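Carbonic anhydrase (Sordaria macrospora, PDB 4O1K) is a zinc-dependent beta-carbonic anhydrase that probably catalyses the reversible hydration of carbon dioxide to bicarbonate, working as a tetramer. Local coordinates at residues 52-57 with 89-94; 79-84 with 135-140; 105-110 with 171-176; 181-184 with 189-192. One frame throughout, in Å; residues are numbered along the deposited sequence.

Interaction 1: 52-57 with 89-94; sequences LWIGCS and LNVMSV. With ZN (zinc ion), chain B.
No flat group enters the contact, which rests on Leu52 and Ile54 of the strand meeting Val91 and Val94 of the helix. The one large ring nearby, the Trp53 indole, belongs to the other side of the strand, where it packs on Ala63, Thr67, Val108 and Cys110. The touching groups are methyls of Leu52, Ile54, Val91 and Val94, and the backbone oxygen Val94 O. Leu52 forks at its end and offers both branches to Val94. Leu52 CD1 lies 4.3 Å from Val94 CG2, and Leu52 CD2 is equally far from the carbonyl oxygen Val94 O. One turn back along the helix, Ile54 CD1 stands 4.3 Å from Val91 CG2. The leucine has CG anti to the backbone N (chi1 168°), and this carries the fork out toward the helix. These are loose van der Waals distances, and no hydrogen bond joins the two segments. All four residues are buried. Phe75 also touches both Leu52 and Val94, so strand 74-79 shares this helix face. At the far end of the strand, Cys56 faces the metal rather than the helix. Cys56 SG binds the zinc ion at 2.3 Å. Asp58, His112 and Cys115 complete the site. Ser57 OG is hydrogen-bonded to Val76 O of the second subunit. Helix 89-100 connects parallel strands 74-79 and 106-112, and it passes over strand 51-56, which lies between them. This is the beta-alpha-beta crossover of the beta-carbonic anhydrase fold, with the zinc cysteine at the strand's C-terminal end; the ligand set of two cysteines, one histidine and one aspartate is consistent with the closed form of the site.

Interaction 2: 79-84 with 135-140; sequences NIANLV and RNIRDV
Ala81 and Leu83 are the residues of 79-84 that reach the helix, where they meet Asn136 and Ile137. The segment starts with Asn79, whose side-chain amide bridges back to Leu83. Asn79 OD1 accepts Leu83 N at 2.8 Å, in the carbonyl plane and on a lone pair. Asn79 ND2 donates to Leu83 O at 2.9 Å, and it also bonds to His77 NE2. With both ends of one amide engaged, the loop is tied to the end of strand 74-79. Ile80 follows in a type II beta turn from Asn79 to Asn82, and its carbonyl is bonded to Trp133 NE1. Ala81 takes the third position of that turn with a positive phi of 69°. The methyl Ala81 CB meets Ile137 CD1 at 3.5 Å, a tight contact. Leu83 comes next and splits its end between two residues. Leu83 CD1 touches Asn136 CB at 3.8 Å, while Leu83 CD2 lies 4.0 Å from Ile137 CG1. The leucine and isoleucine side chains cross at about a right angle. CG1 of Ile137 sits beside the backbone N (chi1 -66°), and from there the chain runs on to Ala81. Val84 ends the segment with its N bonded to Gln169 and its O to Asn172. The side chain of Ala81 is about 5 Å from the zinc ion. The contact therefore sets helix 130-143 against the loop beside the metal site of this beta-carbonic anhydrase.

Interaction 3: 105-110 with 171-176; sequences KHIVVC and RNVVKT
Val173 points its two methyls at two residues of strand 106-112 that point toward the helix, Ile107 and Val109. Val173 CG1 meets Ile107 CD1 at 3.8 Å, and these two side chains reach toward each other tip to tip. Val173 CG2 stands farther off, 4.3 Å from Val109 CG2. With chi1 at 174°, CG1 is turned to Ile107 and CG2, beside the backbone N, to Val109. Much of the next shell is apolar. Ile191 and Val84 touch Val173, and Leu52 and Pro189 touch Ile107; the polar Asn82 lies against Val109. Other polar groups sit farther out, near the C-terminal part of the helix. The carbonyl Val173 O receives two bonds from one residue: Thr176 OG1 at 2.8 Å, nearly along the C=O axis, and Thr176 N at 3.1 Å. Thr176 is itself the N-cap of the following helix; Leu179 N gives a weak hydrogen bond to its OG1. Lys175 NZ gives a bond to Asn172 OD1 at 3.0 Å, tilted 31° from the carbonyl plane. The same ammonium forms a salt bridge with Asp139 of the fourth subunit. Asn172 ND2 bonds to Val84 O, tying the helix to the loop after strand 74-79. No hydrogen bond crosses the contact itself. It rests on van der Waals contact and burial of methyls, which are weakly directional, so helix 154-174 probably owes its precise setting on strand 106-112 to shape and the surrounding polar ties.

Interaction 4: 181-184 with 189-192; sequences QSYA and PVIH
The tight return from helix 177-186 into strand 190-197 brings Ser182 and Tyr183 against Pro189 and Val190, only a few residues later in the chain. Ser182 faces the proline ring. Ser182 OG lies 3.7 Å from Pro189 CD, and Ser182 CB is 3.9 Å from the same carbon. With chi1 at -169°, OG reaches both Pro189 CD and Phe188 O, the carbonyl next to the proline. It is hydrogen-bonded to that carbonyl, so the serine holds the turn by a polar bond as well as by contact. The peptide bond between Phe188 and Pro189 is cis. Val99 of helix 89-100 touches both Pro189 and Ser182. Val190 begins strand 190-197, which pairs in parallel with strand 106-112 in the central sheet: its backbone bonds to Lys105 and Ile107. The return thus leads the chain straight from a peripheral helix into that sheet. Tyr183 covers the start of the strand. Tyr183 CD2 is 3.7 Å from Pro189 O, and Tyr183 CE2 is 4.1 Å from Val190 CG1. Both partners approach the ring obliquely. A chi1 of -170° turns the tyrosine CG away from its own backbone N and swings the ring from the helix over the strand. Pro189 O is buried here and finds no hydrogen-bond partner in the model. The far end of the ring is anchored separately. Tyr183 OH is bonded to Glu211 OE2, and Phe210 meets the ring edge-to-face.

From the N terminus, strand 51-56 supplies the first segment of interaction 1. Interaction 2 opens at 79-84 before interaction 1 closes on helix 89-100, so these two cross. Interaction 3 opens at 105-110 while interaction 2 is still open, and closes at 171-176 after interaction 2 has closed at 135-140; these two cross as well. Interaction 1 closes before interaction 3 opens. Interaction 4 follows in series and closes a short loop of its own. Interactions 1, 3 and 4 all involve the central sheet, on neighbouring strands 51-56, 106-112 and 190-197. Interaction 2 ties the loop after strand 74-79 to helix 130-143, beside the zinc.

Interaction 1: 52-57 with 89-94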
loop_
_atom_site.group_PDB
_atom_site.type_symbol
_atom_site.label_atom_id
_atom_site.label_comp_id
_atom_site.label_asym_id
_atom_site.label_seq_id
_atom_site.Cartn_x
_atom_site.Cartn_y
_atom_site.Cartn_z
ATOM N N LEU A 52 15.505 15.672 -3.701
ATOM C CA LEU A 52 14.893 14.439 -3.217
ATOM C C LEU A 52 15.759 13.277 -3.726
ATOM O O LEU A 52 16.019 13.162 -4.916
ATOM C CB LEU A 52 13.469 14.273 -3.765
ATOM C CG LEU A 52 12.842 12.891 -3.562
ATOM C CD1 LEU A 52 12.746 12.516 -2.075
ATOM C CD2 LEU A 52 11.460 12.790 -4.213
ATOM N N TRP A 53 16.240 12.445 -2.817
ATOM C CA TRP A 53 17.115 11.333 -3.174
ATOM C C TRP A 53 16.358 10.063 -2.877
ATOM O O TRP A 53 15.948 9.836 -1.734
ATOM C CB TRP A 53 18.353 11.377 -2.288
ATOM C CG TRP A 53 19.370 10.335 -2.584
ATOM C CD1 TRP A 53 19.388 9.032 -2.160
ATOM C CD2 TRP A 53 20.564 10.532 -3.347
ATOM N NE1 TRP A 53 20.536 8.400 -2.649
ATOM C CE2 TRP A 53 21.258 9.304 -3.384
ATOM C CE3 TRP A 53 21.107 11.635 -4.016
ATOM C CZ2 TRP A 53 22.480 9.158 -4.060
ATOM C CZ3 TRP A 53 22.306 11.480 -4.689
ATOM C CH2 TRP A 53 22.978 10.261 -4.700
ATOM N N ILE A 54 16.189 9.222 -3.884
ATOM C CA ILE A 54 15.547 7.914 -3.698
ATOM C C ILE A 54 16.617 6.857 -3.908
ATOM O O ILE A 54 17.094 6.650 -5.031
ATOM C CB ILE A 54 14.400 7.697 -4.713
ATOM C CG1 ILE A 54 13.378 8.830 -4.558
ATOM C CG2 ILE A 54 13.715 6.335 -4.464
ATOM C CD1 ILE A 54 12.245 8.810 -5.611
ATOM N N GLY A 55 17.031 6.211 -2.825
ATOM C CA GLY A 55 18.141 5.268 -2.918
ATOM C C GLY A 55 17.802 3.925 -2.312
ATOM O O GLY A 55 16.670 3.695 -1.881
ATOM N N CYS A 56 18.774 3.019 -2.270
ATOM C CA CYS A 56 18.477 1.658 -1.783
ATOM C C CYS A 56 18.867 1.437 -0.322
ATOM O O CYS A 56 19.895 1.958 0.156
ATOM C CB CYS A 56 19.133 0.623 -2.680
ATOM S SG CYS A 56 18.793 -1.084 -2.124
ATOM N N SER A 57 18.057 0.657 0.391
ATOM C CA SER A 57 18.306 0.377 1.794
ATOM C C SER A 57 19.613 -0.393 2.018
ATOM O O SER A 57 20.160 -0.354 3.118
ATOM C CB SER A 57 17.149 -0.404 2.385
ATOM O OG SER A 57 15.988 0.416 2.433
ATOM N N LEU A 89 2.179 4.223 -1.132
ATOM C CA LEU A 89 1.906 5.566 -0.574
ATOM C C LEU A 89 3.118 6.160 0.103
ATOM O O LEU A 89 3.257 7.375 0.197
ATOM C CB LEU A 89 0.814 5.468 0.474
ATOM C CG LEU A 89 0.279 6.808 0.959
ATOM C CD1 LEU A 89 -0.245 7.573 -0.267
ATOM C CD2 LEU A 89 -0.810 6.622 2.042
ATOM N N ASN A 90 3.987 5.296 0.605
ATOM C CA ASN A 90 5.197 5.745 1.282
ATOM C C ASN A 90 5.972 6.675 0.306
ATOM O O ASN A 90 6.082 7.923 0.528
ATOM C CB ASN A 90 5.962 4.485 1.696
ATOM C CG ASN A 90 7.139 4.774 2.579
ATOM O OD1 ASN A 90 7.737 5.851 2.489
ATOM N ND2 ASN A 90 7.494 3.816 3.436
ATOM N N VAL A 91 6.430 6.098 -0.805
ATOM C CA VAL A 91 7.214 6.865 -1.784
ATOM C C VAL A 91 6.387 7.904 -2.526
ATOM O O VAL A 91 6.885 9.005 -2.822
ATOM C CB VAL A 91 7.987 5.951 -2.793
ATOM C CG1 VAL A 91 7.071 5.434 -3.892
ATOM C CG2 VAL A 91 9.126 6.701 -3.459
ATOM N N MET A 92 5.137 7.570 -2.844
ATOM C CA MET A 92 4.324 8.530 -3.588
ATOM C C MET A 92 4.099 9.798 -2.781
ATOM O O MET A 92 4.185 10.929 -3.295
ATOM C CB MET A 92 2.991 7.917 -3.989
ATOM C CG MET A 92 3.128 6.861 -5.045
ATOM S SD MET A 92 3.621 7.678 -6.594
ATOM C CE MET A 92 5.260 7.023 -6.738
ATOM N N SER A 93 3.863 9.618 -1.493
ATOM C CA SER A 93 3.624 10.765 -0.639
ATOM C C SER A 93 4.936 11.516 -0.437
ATOM O O SER A 93 4.951 12.762 -0.365
ATOM C CB SER A 93 2.982 10.341 0.690
ATOM O OG SER A 93 3.865 9.533 1.421
ATOM N N VAL A 94 6.058 10.803 -0.386
ATOM C CA VAL A 94 7.283 11.596 -0.325
ATOM C C VAL A 94 7.646 12.403 -1.615
ATOM O O VAL A 94 8.179 13.524 -1.525
ATOM C CB VAL A 94 8.443 10.817 0.241
ATOM C CG1 VAL A 94 9.016 9.893 -0.760
ATOM C CG2 VAL A 94 9.480 11.772 0.633
HETATM ZN ZN ZN B . 20.453 -2.327 -3.128
#

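Interaction 2: 79-84 with 135-140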
loop_
_atom_site.group_PDB
_atom_site.type_symbol
_atom_site.label_atom_id
_atom_site.label_comp_id
_atom_site.label_asym_id
_atom_site.label_seq_id
_atom_site.Cartn_x
_atom_site.Cartn_y
_atom_site.Cartn_z
ATOM N N ASN A 79 14.673 2.517 0.109
ATOM C CA ASN A 79 13.856 1.289 0.200
ATOM C C ASN A 79 14.575 0.168 -0.516
ATOM O O ASN A 79 15.614 0.410 -1.094
ATOM C CB ASN A 79 12.439 1.497 -0.359
ATOM C CG ASN A 79 12.412 1.795 -1.835
ATOM O OD1 ASN A 79 13.081 1.154 -2.638
ATOM N ND2 ASN A 79 11.563 2.757 -2.220
ATOM N N ILE A 80 14.065 -1.056 -0.464
ATOM C CA ILE A 80 14.795 -2.158 -1.099
ATOM C C ILE A 80 14.758 -1.991 -2.624
ATOM O O ILE A 80 13.690 -2.016 -3.254
ATOM C CB ILE A 80 14.229 -3.528 -0.689
ATOM C CG1 ILE A 80 14.567 -3.830 0.774
ATOM C CG2 ILE A 80 14.826 -4.626 -1.573
ATOM C CD1 ILE A 80 13.677 -4.948 1.370
ATOM N N ALA A 81 15.949 -1.803 -3.202
ATOM C CA ALA A 81 16.172 -1.636 -4.637
ATOM C C ALA A 81 15.652 -0.337 -5.225
ATOM O O ALA A 81 15.433 -0.236 -6.426
ATOM C CB ALA A 81 15.704 -2.887 -5.448
ATOM N N ASN A 82 15.506 0.679 -4.375
ATOM C CA ASN A 82 15.225 2.036 -4.837
ATOM C C ASN A 82 14.050 2.101 -5.808
ATOM O O ASN A 82 14.165 2.689 -6.900
ATOM C CB ASN A 82 16.491 2.739 -5.402
ATOM C CG ASN A 82 17.286 1.883 -6.406
ATOM O OD1 ASN A 82 18.219 1.160 -6.031
ATOM N ND2 ASN A 82 16.927 1.978 -7.689
ATOM N N LEU A 83 12.940 1.467 -5.411
ATOM C CA LEU A 83 11.743 1.395 -6.246
ATOM C C LEU A 83 10.788 2.575 -6.080
ATOM O O LEU A 83 10.611 3.119 -4.974
ATOM C CB LEU A 83 10.961 0.106 -5.940
ATOM C CG LEU A 83 11.699 -1.196 -6.163
ATOM C CD1 LEU A 83 10.809 -2.405 -5.802
ATOM C CD2 LEU A 83 12.092 -1.306 -7.615
ATOM N N VAL A 84 10.139 2.954 -7.190
ATOM C CA VAL A 84 9.076 3.957 -7.144
ATOM C C VAL A 84 7.817 3.257 -7.673
ATOM O O VAL A 84 7.623 3.166 -8.897
ATOM C CB VAL A 84 9.444 5.180 -8.016
ATOM C CG1 VAL A 84 8.328 6.174 -8.028
ATOM C CG2 VAL A 84 10.707 5.875 -7.447
ATOM N N ARG A 135 8.775 -8.429 -6.967
ATOM C CA ARG A 135 8.106 -8.636 -8.246
ATOM C C ARG A 135 8.310 -7.437 -9.155
ATOM O O ARG A 135 8.450 -7.588 -10.374
ATOM C CB ARG A 135 6.604 -8.907 -8.015
ATOM C CG ARG A 135 5.785 -9.286 -9.285
ATOM C CD ARG A 135 4.413 -9.764 -8.824
ATOM N NE ARG A 135 4.588 -10.854 -7.844
ATOM C CZ ARG A 135 3.875 -11.039 -6.737
ATOM N NH1 ARG A 135 2.861 -10.245 -6.420
ATOM N NH2 ARG A 135 4.166 -12.052 -5.926
ATOM N N ASN A 136 8.368 -6.239 -8.577
ATOM C CA ASN A 136 8.543 -5.035 -9.414
ATOM C C ASN A 136 9.806 -5.074 -10.226
ATOM O O ASN A 136 9.883 -4.531 -11.340
ATOM C CB ASN A 136 8.584 -3.811 -8.515
ATOM C CG ASN A 136 7.256 -3.551 -7.875
ATOM O OD1 ASN A 136 7.070 -3.760 -6.672
ATOM N ND2 ASN A 136 6.323 -3.081 -8.668
ATOM N N ILE A 137 10.820 -5.708 -9.654
ATOM C CA ILE A 137 12.104 -5.766 -10.300
ATOM C C ILE A 137 12.027 -6.803 -11.414
ATOM O O ILE A 137 12.578 -6.617 -12.514
ATOM C CB ILE A 137 13.185 -6.154 -9.305
ATOM C CG1 ILE A 137 13.361 -5.043 -8.256
ATOM C CG2 ILE A 137 14.491 -6.422 -10.046
ATOM C CD1 ILE A 137 14.005 -5.525 -7.009
ATOM N N ARG A 138 11.327 -7.897 -11.138
ATOM C CA ARG A 138 11.136 -8.887 -12.167
ATOM C C ARG A 138 10.346 -8.270 -13.317
ATOM O O ARG A 138 10.608 -8.585 -14.466
ATOM C CB ARG A 138 10.474 -10.131 -11.599
ATOM C CG ARG A 138 11.367 -10.877 -10.617
ATOM C CD ARG A 138 10.785 -12.271 -10.264
ATOM N NE ARG A 138 9.681 -12.165 -9.320
ATOM C CZ ARG A 138 9.832 -12.156 -7.995
ATOM N NH1 ARG A 138 11.046 -12.249 -7.463
ATOM N NH2 ARG A 138 8.779 -12.064 -7.193
ATOM N N ASP A 139 9.437 -7.338 -13.014
ATOM C CA ASP A 139 8.691 -6.642 -14.052
ATOM C C ASP A 139 9.637 -5.809 -14.912
ATOM O O ASP A 139 9.516 -5.776 -16.147
ATOM C CB ASP A 139 7.607 -5.741 -13.453
ATOM C CG ASP A 139 6.376 -6.520 -12.993
ATOM O OD1 ASP A 139 6.278 -7.726 -13.292
ATOM O OD2 ASP A 139 5.500 -5.904 -12.344
ATOM N N VAL A 140 10.600 -5.136 -14.277
ATOM C CA VAL A 140 11.616 -4.418 -15.057
ATOM C C VAL A 140 12.342 -5.357 -16.023
ATOM O O VAL A 140 12.474 -5.056 -17.233
ATOM C CB VAL A 140 12.624 -3.690 -14.154
ATOM C CG1 VAL A 140 13.771 -3.146 -14.993
ATOM C CG2 VAL A 140 11.930 -2.558 -13.394
#

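Interaction 3: 105-110 with 171-176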
loop_
_atom_site.group_PDB
_atom_site.type_symbol
_atom_site.label_atom_id
_atom_site.label_comp_id
_atom_site.label_asym_id
_atom_site.label_seq_id
_atom_site.Cartn_x
_atom_site.Cartn_y
_atom_site.Cartn_z
ATOM N N LYS A 105 14.588 20.967 -6.288
ATOM C CA LYS A 105 14.981 21.289 -7.659
ATOM C C LYS A 105 15.409 20.059 -8.452
ATOM O O LYS A 105 15.426 20.080 -9.701
ATOM C CB LYS A 105 16.136 22.297 -7.658
ATOM C CG LYS A 105 15.711 23.758 -7.753
ATOM C CD LYS A 105 15.165 24.308 -6.473
ATOM C CE LYS A 105 15.396 25.823 -6.442
ATOM N NZ LYS A 105 14.831 26.462 -7.668
ATOM N N HIS A 106 15.753 18.992 -7.728
ATOM C CA HIS A 106 16.260 17.776 -8.335
ATOM C C HIS A 106 15.623 16.553 -7.680
ATOM O O HIS A 106 15.405 16.528 -6.469
ATOM C CB HIS A 106 17.779 17.684 -8.131
ATOM C CG HIS A 106 18.536 18.846 -8.686
ATOM N ND1 HIS A 106 18.898 18.928 -10.015
ATOM C CD2 HIS A 106 19.014 19.969 -8.091
ATOM C CE1 HIS A 106 19.565 20.058 -10.215
ATOM N NE2 HIS A 106 19.646 20.708 -9.066
ATOM N N ILE A 107 15.335 15.528 -8.477
ATOM C CA ILE A 107 14.975 14.231 -7.899
ATOM C C ILE A 107 15.961 13.235 -8.497
ATOM O O ILE A 107 16.117 13.186 -9.697
ATOM C CB ILE A 107 13.557 13.814 -8.266
ATOM C CG1 ILE A 107 12.536 14.821 -7.726
ATOM C CG2 ILE A 107 13.230 12.431 -7.631
ATOM C CD1 ILE A 107 11.062 14.467 -8.054
ATOM N N VAL A 108 16.666 12.481 -7.659
ATOM C CA VAL A 108 17.665 11.527 -8.146
ATOM C C VAL A 108 17.163 10.158 -7.726
ATOM O O VAL A 108 16.788 9.999 -6.571
ATOM C CB VAL A 108 18.978 11.728 -7.380
ATOM C CG1 VAL A 108 19.950 10.578 -7.682
ATOM C CG2 VAL A 108 19.595 13.117 -7.709
ATOM N N VAL A 109 17.163 9.196 -8.643
ATOM C CA VAL A 109 17.017 7.789 -8.265
ATOM C C VAL A 109 18.413 7.232 -8.398
ATOM O O VAL A 109 19.001 7.288 -9.481
ATOM C CB VAL A 109 16.090 7.033 -9.223
ATOM C CG1 VAL A 109 16.101 5.533 -8.908
ATOM C CG2 VAL A 109 14.675 7.564 -9.082
ATOM N N CYS A 110 18.954 6.714 -7.295
ATOM C CA CYS A 110 20.315 6.190 -7.326
ATOM C C CYS A 110 20.295 4.706 -7.054
ATOM O O CYS A 110 19.894 4.276 -5.958
ATOM C CB CYS A 110 21.171 6.879 -6.270
ATOM S SG CYS A 110 22.953 6.505 -6.472
ATOM N N ARG A 171 11.326 6.779 -14.900
ATOM C CA ARG A 171 10.077 6.883 -15.655
ATOM C C ARG A 171 8.889 6.959 -14.697
ATOM O O ARG A 171 7.994 7.780 -14.894
ATOM C CB ARG A 171 9.904 5.701 -16.625
ATOM C CG ARG A 171 10.879 5.705 -17.813
ATOM C CD ARG A 171 10.465 4.641 -18.850
ATOM N NE ARG A 171 9.132 4.903 -19.401
ATOM C CZ ARG A 171 8.042 4.188 -19.120
ATOM N NH1 ARG A 171 8.116 3.138 -18.305
ATOM N NH2 ARG A 171 6.873 4.505 -19.666
ATOM N N ASN A 172 8.851 6.100 -13.672
ATOM C CA ASN A 172 7.736 6.151 -12.704
ATOM C C ASN A 172 7.641 7.451 -11.926
ATOM O O ASN A 172 6.535 7.861 -11.546
ATOM C CB ASN A 172 7.801 4.984 -11.716
ATOM C CG ASN A 172 7.687 3.630 -12.407
ATOM O OD1 ASN A 172 7.267 3.541 -13.556
ATOM N ND2 ASN A 172 8.089 2.579 -11.708
ATOM N N VAL A 173 8.785 8.100 -11.660
ATOM C CA VAL A 173 8.723 9.434 -11.035
ATOM C C VAL A 173 8.082 10.421 -12.012
ATOM O O VAL A 173 7.222 11.236 -11.616
ATOM C CB VAL A 173 10.117 9.974 -10.637
ATOM C CG1 VAL A 173 9.994 11.422 -10.144
ATOM C CG2 VAL A 173 10.705 9.140 -9.534
ATOM N N VAL A 174 8.444 10.314 -13.287
ATOM C CA VAL A 174 7.879 11.259 -14.283
ATOM C C VAL A 174 6.360 11.175 -14.484
ATOM O O VAL A 174 5.691 12.169 -14.871
ATOM C CB VAL A 174 8.620 11.147 -15.618
ATOM C CG1 VAL A 174 8.037 12.072 -16.692
ATOM C CG2 VAL A 174 10.050 11.503 -15.415
ATOM N N LYS A 175 5.805 9.999 -14.229
ATOM C CA LYS A 175 4.356 9.803 -14.355
ATOM C C LYS A 175 3.565 10.578 -13.328
ATOM O O LYS A 175 2.363 10.835 -13.528
ATOM C CB LYS A 175 4.011 8.325 -14.204
ATOM C CG LYS A 175 4.642 7.406 -15.255
ATOM C CD LYS A 175 4.338 5.916 -14.904
ATOM C CE LYS A 175 5.112 4.975 -15.839
ATOM N NZ LYS A 175 4.888 3.545 -15.418
ATOM N N THR A 176 4.213 10.950 -12.216
ATOM C CA THR A 176 3.474 11.624 -11.143
ATOM C C THR A 176 2.943 12.972 -11.563
ATOM O O THR A 176 3.610 13.707 -12.284
ATOM C CB THR A 176 4.258 11.735 -9.821
ATOM O OG1 THR A 176 5.380 12.628 -9.966
ATOM C CG2 THR A 176 4.743 10.368 -9.411
#

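Interaction 4: 181-184 with 189-192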
loop_
_atom_site.group_PDB
_atom_site.type_symbol
_atom_site.label_atom_id
_atom_site.label_comp_id
_atom_site.label_asym_id
_atom_site.label_seq_id
_atom_site.Cartn_x
_atom_site.Cartn_y
_atom_site.Cartn_z
ATOM N N GLN A 181 3.182 18.754 -13.317
ATOM C CA GLN A 181 2.660 20.096 -13.064
ATOM C C GLN A 181 3.793 21.068 -12.746
ATOM O O GLN A 181 3.912 22.124 -13.389
ATOM C CB GLN A 181 1.638 20.068 -11.926
ATOM C CG GLN A 181 0.304 19.401 -12.303
ATOM C CD GLN A 181 -0.491 18.955 -11.090
ATOM O OE1 GLN A 181 0.070 18.721 -10.015
ATOM N NE2 GLN A 181 -1.801 18.826 -11.254
ATOM N N SER A 182 4.631 20.706 -11.774
ATOM C CA SER A 182 5.759 21.563 -11.409
ATOM C C SER A 182 6.668 21.826 -12.603
ATOM O O SER A 182 7.087 22.969 -12.835
ATOM C CB SER A 182 6.558 20.962 -10.240
ATOM O OG SER A 182 7.483 21.918 -9.727
ATOM N N TYR A 183 6.968 20.790 -13.379
ATOM C CA TYR A 183 7.871 20.965 -14.509
ATOM C C TYR A 183 7.292 21.894 -15.574
ATOM O O TYR A 183 7.999 22.769 -16.104
ATOM C CB TYR A 183 8.284 19.632 -15.129
ATOM C CG TYR A 183 9.398 19.825 -16.127
ATOM C CD1 TYR A 183 9.156 19.784 -17.499
ATOM C CD2 TYR A 183 10.688 20.104 -15.697
ATOM C CE1 TYR A 183 10.178 19.984 -18.409
ATOM C CE2 TYR A 183 11.712 20.311 -16.599
ATOM C CZ TYR A 183 11.457 20.247 -17.945
ATOM O OH TYR A 183 12.491 20.454 -18.833
ATOM N N ALA A 184 6.010 21.713 -15.871
ATOM C CA ALA A 184 5.305 22.592 -16.800
ATOM C C ALA A 184 5.415 24.050 -16.356
ATOM O O ALA A 184 5.797 24.923 -17.139
ATOM C CB ALA A 184 3.845 22.177 -16.904
ATOM N N PRO A 189 11.154 20.108 -10.774
ATOM C CA PRO A 189 12.471 19.475 -10.656
ATOM C C PRO A 189 12.888 18.755 -11.921
ATOM O O PRO A 189 12.053 18.375 -12.748
ATOM C CB PRO A 189 12.263 18.441 -9.538
ATOM C CG PRO A 189 10.814 18.081 -9.629
ATOM C CD PRO A 189 10.136 19.398 -9.972
ATOM N N VAL A 190 14.191 18.573 -12.082
ATOM C CA VAL A 190 14.647 17.686 -13.128
ATOM C C VAL A 190 15.048 16.374 -12.469
ATOM O O VAL A 190 15.402 16.320 -11.279
ATOM C CB VAL A 190 15.792 18.281 -13.965
ATOM C CG1 VAL A 190 15.298 19.523 -14.738
ATOM C CG2 VAL A 190 16.972 18.634 -13.084
ATOM N N ILE A 191 14.987 15.327 -13.256
ATOM C CA ILE A 191 15.156 13.982 -12.752
ATOM C C ILE A 191 16.461 13.371 -13.226
ATOM O O ILE A 191 16.816 13.501 -14.410
ATOM C CB ILE A 191 13.993 13.158 -13.245
ATOM C CG1 ILE A 191 12.819 13.379 -12.304
ATOM C CG2 ILE A 191 14.336 11.694 -13.309
ATOM C CD1 ILE A 191 11.633 12.711 -12.753
ATOM N N HIS A 192 17.164 12.702 -12.313
ATOM C CA HIS A 192 18.438 12.073 -12.644
ATOM C C HIS A 192 18.412 10.609 -12.265
ATOM O O HIS A 192 17.792 10.241 -11.259
ATOM C CB HIS A 192 19.574 12.711 -11.866
ATOM C CG HIS A 192 19.588 14.200 -11.912
ATOM N ND1 HIS A 192 20.292 14.911 -12.863
ATOM C CD2 HIS A 192 19.030 15.120 -11.091
ATOM C CE1 HIS A 192 20.139 16.206 -12.641
ATOM N NE2 HIS A 192 19.386 16.359 -11.566
#